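Local coordinates for putative phenazine biosynthesis PhzC/PhzF protein (Clostridium difficile, PDB 4DUN) that is of unproven function but, as a PhzF-family member of the diaminopimelate epimerase clan, is probably an isomerase, at residues V141-D146 and T171-I176; N184-S189 and L218-M223. All coordinates share one frame; numbering follows the deposited sequence.

In the fold
Both contacts belong to one half of the chain and reach the same sheet, yet they do not touch: their centres lie 21 Å apart and their nearest atoms about 8 Å apart. They follow in series, contact 1 (141-146 with 171-176) closing before contact 2 (184-189 with 218-223) opens. Strand 187-193, which begins in contact 2, carries Y191, a hydrogen-bond partner of D146 in contact 1. Contact 1 lies nearer the probable active site, the side chain of L174 being about 11 Å from that of E47, the predicted catalytic residue, and about 4 Å from a bound buffer molecule. Contact 2 is structural packing remote from that site.

Contact 1 of 2, residues V141-D146 and T171-I176; sequences VYSSRD and TDWLGI
Three hydrogen bonds join the end of strand 140-143 and the turn after it to the loop entering strand 176-181. W173 NE1 donates to S143 OG at 2.9 Å, nearly straight (170°) and with the oxygen in the indole plane; S143 presents that hydroxyl with OG anti to its backbone N. Beside it, S144 O lies at the same indole edge, in the ring plane and 3.3 Å from W173 CD1. The main-chain bond L174 N to R145 O, 3.0 Å, is equally straight and lies in the carbonyl plane. The third, G175 N to D146 OD1, is weak because it is bent to 128°. A water spans the carbonyl oxygens of S144 and D172, donating to both.

Charge is paired inside the turn: R145 NE and NH1 grip D146 side-on, both aimed at OD2, with NH1 the shorter at 2.8 Å and on the syn lone pair. This pairing would favour an ionised carboxylate.

Packing adds to these bonds. L174 CD2 lies over one guanidinium face, offset toward its rim, 3.7 Å from R145 NE.

Outside the pair, Y191 of strand 187-193 hydrogen-bonds D146 OD1 and S205 binds R145 NH1. Strand 147-150 lies alongside, its L147 touching W173 and I176 and sharing a backbone hydrogen bond with G175.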
# COMPACT_ATOMS: atom_id res chain seq x y z
N VAL A 141 -14.99 -31.14 -1.32
CA VAL A 141 -15.40 -29.79 -0.91
C VAL A 141 -15.85 -29.85 0.56
O VAL A 141 -16.66 -30.70 0.90
CB VAL A 141 -16.52 -29.20 -1.83
CG1 VAL A 141 -16.92 -27.81 -1.38
CG2 VAL A 141 -16.09 -29.18 -3.30
N TYR A 142 -15.30 -28.96 1.41
CA TYR A 142 -15.64 -28.87 2.83
C TYR A 142 -16.12 -27.46 3.16
O TYR A 142 -15.81 -26.50 2.43
CB TYR A 142 -14.48 -29.29 3.74
CG TYR A 142 -14.25 -30.79 3.72
CD1 TYR A 142 -13.58 -31.40 2.66
CD2 TYR A 142 -14.70 -31.59 4.77
CE1 TYR A 142 -13.41 -32.79 2.62
CE2 TYR A 142 -14.51 -32.98 4.75
CZ TYR A 142 -13.87 -33.57 3.67
OH TYR A 142 -13.68 -34.93 3.65
N SER A 143 -16.91 -27.33 4.22
CA SER A 143 -17.52 -26.05 4.54
C SER A 143 -17.38 -25.68 5.99
O SER A 143 -17.53 -26.52 6.88
CB SER A 143 -19.00 -26.09 4.16
OG SER A 143 -19.70 -24.88 4.43
N SER A 144 -17.11 -24.39 6.24
CA SER A 144 -17.01 -23.75 7.56
C SER A 144 -17.26 -22.26 7.33
O SER A 144 -18.09 -21.93 6.48
CB SER A 144 -15.66 -24.04 8.22
OG SER A 144 -15.57 -23.49 9.53
N ARG A 145 -16.55 -21.35 8.04
CA ARG A 145 -16.66 -19.90 7.82
C ARG A 145 -16.25 -19.64 6.34
O ARG A 145 -16.89 -18.88 5.62
CB ARG A 145 -15.74 -19.14 8.79
CG ARG A 145 -15.73 -17.63 8.58
CD ARG A 145 -14.53 -16.97 9.22
NE ARG A 145 -13.28 -17.35 8.55
CZ ARG A 145 -12.07 -17.03 9.01
NH1 ARG A 145 -10.98 -17.42 8.36
NH2 ARG A 145 -11.94 -16.30 10.11
N ASP A 146 -15.22 -20.38 5.91
CA ASP A 146 -14.66 -20.36 4.56
C ASP A 146 -15.01 -21.63 3.79
O ASP A 146 -15.35 -22.67 4.39
CB ASP A 146 -13.12 -20.24 4.64
CG ASP A 146 -12.62 -19.09 5.49
OD1 ASP A 146 -12.98 -17.93 5.18
OD2 ASP A 146 -11.91 -19.34 6.48
N THR A 171 -21.35 -16.22 -2.03
CA THR A 171 -21.75 -15.41 -0.86
C THR A 171 -21.94 -16.20 0.45
O THR A 171 -21.99 -15.57 1.51
CB THR A 171 -23.05 -14.64 -1.18
OG1 THR A 171 -24.05 -15.55 -1.64
CG2 THR A 171 -22.83 -13.52 -2.20
N ASP A 172 -22.02 -17.53 0.40
CA ASP A 172 -22.19 -18.36 1.59
C ASP A 172 -20.92 -18.43 2.47
O ASP A 172 -21.03 -18.86 3.62
CB ASP A 172 -22.62 -19.79 1.20
CG ASP A 172 -24.07 -20.13 1.42
OD1 ASP A 172 -24.88 -19.19 1.65
OD2 ASP A 172 -24.42 -21.33 1.34
N TRP A 173 -19.75 -18.02 1.94
CA TRP A 173 -18.47 -18.12 2.65
C TRP A 173 -17.68 -16.80 2.67
O TRP A 173 -17.87 -15.97 1.78
CB TRP A 173 -17.61 -19.25 2.02
CG TRP A 173 -18.30 -20.58 2.10
CD1 TRP A 173 -18.37 -21.40 3.19
CD2 TRP A 173 -19.15 -21.16 1.10
NE1 TRP A 173 -19.16 -22.49 2.91
CE2 TRP A 173 -19.67 -22.36 1.64
CE3 TRP A 173 -19.49 -20.81 -0.22
CZ2 TRP A 173 -20.53 -23.20 0.92
CZ3 TRP A 173 -20.34 -21.64 -0.94
CH2 TRP A 173 -20.85 -22.82 -0.37
N LEU A 174 -16.83 -16.60 3.70
CA LEU A 174 -16.02 -15.39 3.84
C LEU A 174 -14.86 -15.41 2.84
O LEU A 174 -14.68 -14.47 2.06
CB LEU A 174 -15.49 -15.21 5.29
CG LEU A 174 -14.50 -14.03 5.52
CD1 LEU A 174 -15.18 -12.68 5.34
CD2 LEU A 174 -13.89 -14.09 6.91
N GLY A 175 -14.07 -16.46 2.90
CA GLY A 175 -12.92 -16.67 2.03
C GLY A 175 -12.98 -18.01 1.33
O GLY A 175 -13.78 -18.88 1.69
N ILE A 176 -12.14 -18.17 0.32
CA ILE A 176 -12.04 -19.39 -0.47
C ILE A 176 -10.66 -19.97 -0.24
O ILE A 176 -9.65 -19.32 -0.56
CB ILE A 176 -12.32 -19.16 -1.99
CG1 ILE A 176 -13.63 -18.34 -2.25
CG2 ILE A 176 -12.27 -20.47 -2.78
CD1 ILE A 176 -14.98 -18.94 -1.71
O HOH W 1 -20.18 -20.18 5.90

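Contact 2 of 2, residues N184-S189 and L218-M223; sequences NTDFVS and LGKHKM
Backbone approach is closest at D186 and M223, whose CA atoms are 5.9 Å apart where strands 187-193 and 222-227 begin side by side. D186 carries the polar part: its CG lies beside the backbone N (chi1 -68°), and its carboxylate meets K220 tip to tip. The salt bridge from K220 NZ to D186 OD1 is short, 2.6 Å, and uses the syn lone pair; a bend at chi3 of 87° turns the lysine chain to it. The other oxygen, OD2, accepts a hydrogen bond from a water at 2.7 Å that also accepts from K220 NZ, and another from the backbone N of V224. With both oxygens engaged, the carboxylate's rotation is probably fixed and its charged form favoured.

These strands run parallel, and the chain passes from one to the other through strand 198-200 and then helix 207-218, which G219 ends with a positive phi. L218, the helix's last residue, sets CD1 3.8 Å from D186 CB.

On the buried side M223 and F187 form a Met-aromatic contact. The sulfur approaches the ring edge, SD 3.9 Å from F187 CE1 and 80° off the ring normal, as the two side chains cross at about a right angle. W214 of the helix stacks on the F187 ring.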
# COMPACT_ATOMS: atom_id res chain seq x y z
N ASN A 184 7.23 -30.44 0.65
CA ASN A 184 8.24 -30.17 1.68
C ASN A 184 7.57 -30.00 3.06
O ASN A 184 8.25 -29.96 4.08
CB ASN A 184 9.00 -28.88 1.29
CG ASN A 184 10.21 -28.58 2.13
OD1 ASN A 184 11.24 -29.26 2.05
ND2 ASN A 184 10.11 -27.56 2.97
N THR A 185 6.24 -29.92 3.09
CA THR A 185 5.45 -29.74 4.31
C THR A 185 4.34 -30.78 4.38
O THR A 185 4.12 -31.48 3.39
CB THR A 185 4.87 -28.30 4.34
OG1 THR A 185 4.00 -28.12 3.22
CG2 THR A 185 5.94 -27.21 4.38
N ASP A 186 3.64 -30.88 5.52
CA ASP A 186 2.54 -31.83 5.65
C ASP A 186 1.40 -31.47 4.72
O ASP A 186 0.84 -32.36 4.06
CB ASP A 186 2.05 -31.94 7.10
CG ASP A 186 3.10 -32.56 7.97
OD1 ASP A 186 3.28 -33.79 7.89
OD2 ASP A 186 3.79 -31.81 8.68
N PHE A 187 1.03 -30.17 4.68
CA PHE A 187 -0.03 -29.70 3.82
C PHE A 187 0.22 -28.27 3.42
O PHE A 187 1.06 -27.59 4.03
CB PHE A 187 -1.43 -29.86 4.46
CG PHE A 187 -1.70 -29.09 5.72
CD1 PHE A 187 -1.46 -29.65 6.97
CD2 PHE A 187 -2.27 -27.81 5.67
CE1 PHE A 187 -1.80 -28.97 8.14
CE2 PHE A 187 -2.61 -27.13 6.84
CZ PHE A 187 -2.36 -27.71 8.07
N VAL A 188 -0.49 -27.83 2.37
CA VAL A 188 -0.35 -26.48 1.84
C VAL A 188 -1.71 -25.90 1.62
O VAL A 188 -2.68 -26.65 1.47
CB VAL A 188 0.50 -26.44 0.52
CG1 VAL A 188 1.94 -26.89 0.76
CG2 VAL A 188 -0.16 -27.25 -0.61
N SER A 189 -1.78 -24.58 1.52
CA SER A 189 -3.03 -23.88 1.20
C SER A 189 -2.75 -22.50 0.64
O SER A 189 -1.62 -22.02 0.70
CB SER A 189 -3.97 -23.78 2.41
OG SER A 189 -3.48 -22.84 3.37
N LEU A 218 -3.74 -37.50 7.77
CA LEU A 218 -2.32 -37.86 7.85
C LEU A 218 -1.96 -38.65 9.12
O LEU A 218 -0.87 -39.22 9.18
CB LEU A 218 -1.44 -36.59 7.75
CG LEU A 218 -1.63 -35.70 6.49
CD1 LEU A 218 -0.78 -34.46 6.56
CD2 LEU A 218 -1.29 -36.48 5.19
N GLY A 219 -2.86 -38.69 10.09
CA GLY A 219 -2.66 -39.36 11.38
C GLY A 219 -1.56 -38.73 12.20
O GLY A 219 -0.76 -39.44 12.82
N LYS A 220 -1.50 -37.38 12.22
CA LYS A 220 -0.47 -36.62 12.93
C LYS A 220 -1.06 -35.53 13.82
O LYS A 220 -1.99 -34.83 13.40
CB LYS A 220 0.50 -35.97 11.93
CG LYS A 220 1.37 -36.94 11.15
CD LYS A 220 2.23 -36.21 10.11
CE LYS A 220 3.54 -35.73 10.67
NZ LYS A 220 4.51 -35.37 9.61
N HIS A 221 -0.49 -35.34 15.02
CA HIS A 221 -0.95 -34.29 15.94
C HIS A 221 -0.11 -33.02 15.78
O HIS A 221 -0.59 -31.94 16.10
CB HIS A 221 -0.96 -34.76 17.40
CG HIS A 221 -2.13 -35.61 17.75
ND1 HIS A 221 -2.03 -36.62 18.69
CD2 HIS A 221 -3.40 -35.58 17.28
CE1 HIS A 221 -3.23 -37.17 18.76
NE2 HIS A 221 -4.09 -36.58 17.93
N LYS A 222 1.14 -33.16 15.30
CA LYS A 222 2.06 -32.05 15.04
C LYS A 222 2.39 -32.05 13.58
O LYS A 222 2.80 -33.08 13.04
CB LYS A 222 3.34 -32.18 15.88
CG LYS A 222 3.17 -31.85 17.35
CD LYS A 222 4.51 -31.85 18.10
CE LYS A 222 5.31 -30.58 17.91
NZ LYS A 222 6.60 -30.64 18.66
N MET A 223 2.19 -30.91 12.92
CA MET A 223 2.41 -30.77 11.49
C MET A 223 2.99 -29.43 11.14
O MET A 223 2.93 -28.49 11.95
CB MET A 223 1.05 -30.92 10.73
CG MET A 223 0.41 -32.29 10.82
SD MET A 223 -1.25 -32.32 10.10
CE MET A 223 -2.19 -31.46 11.42
O HOH W 2 5.79 -32.52 10.41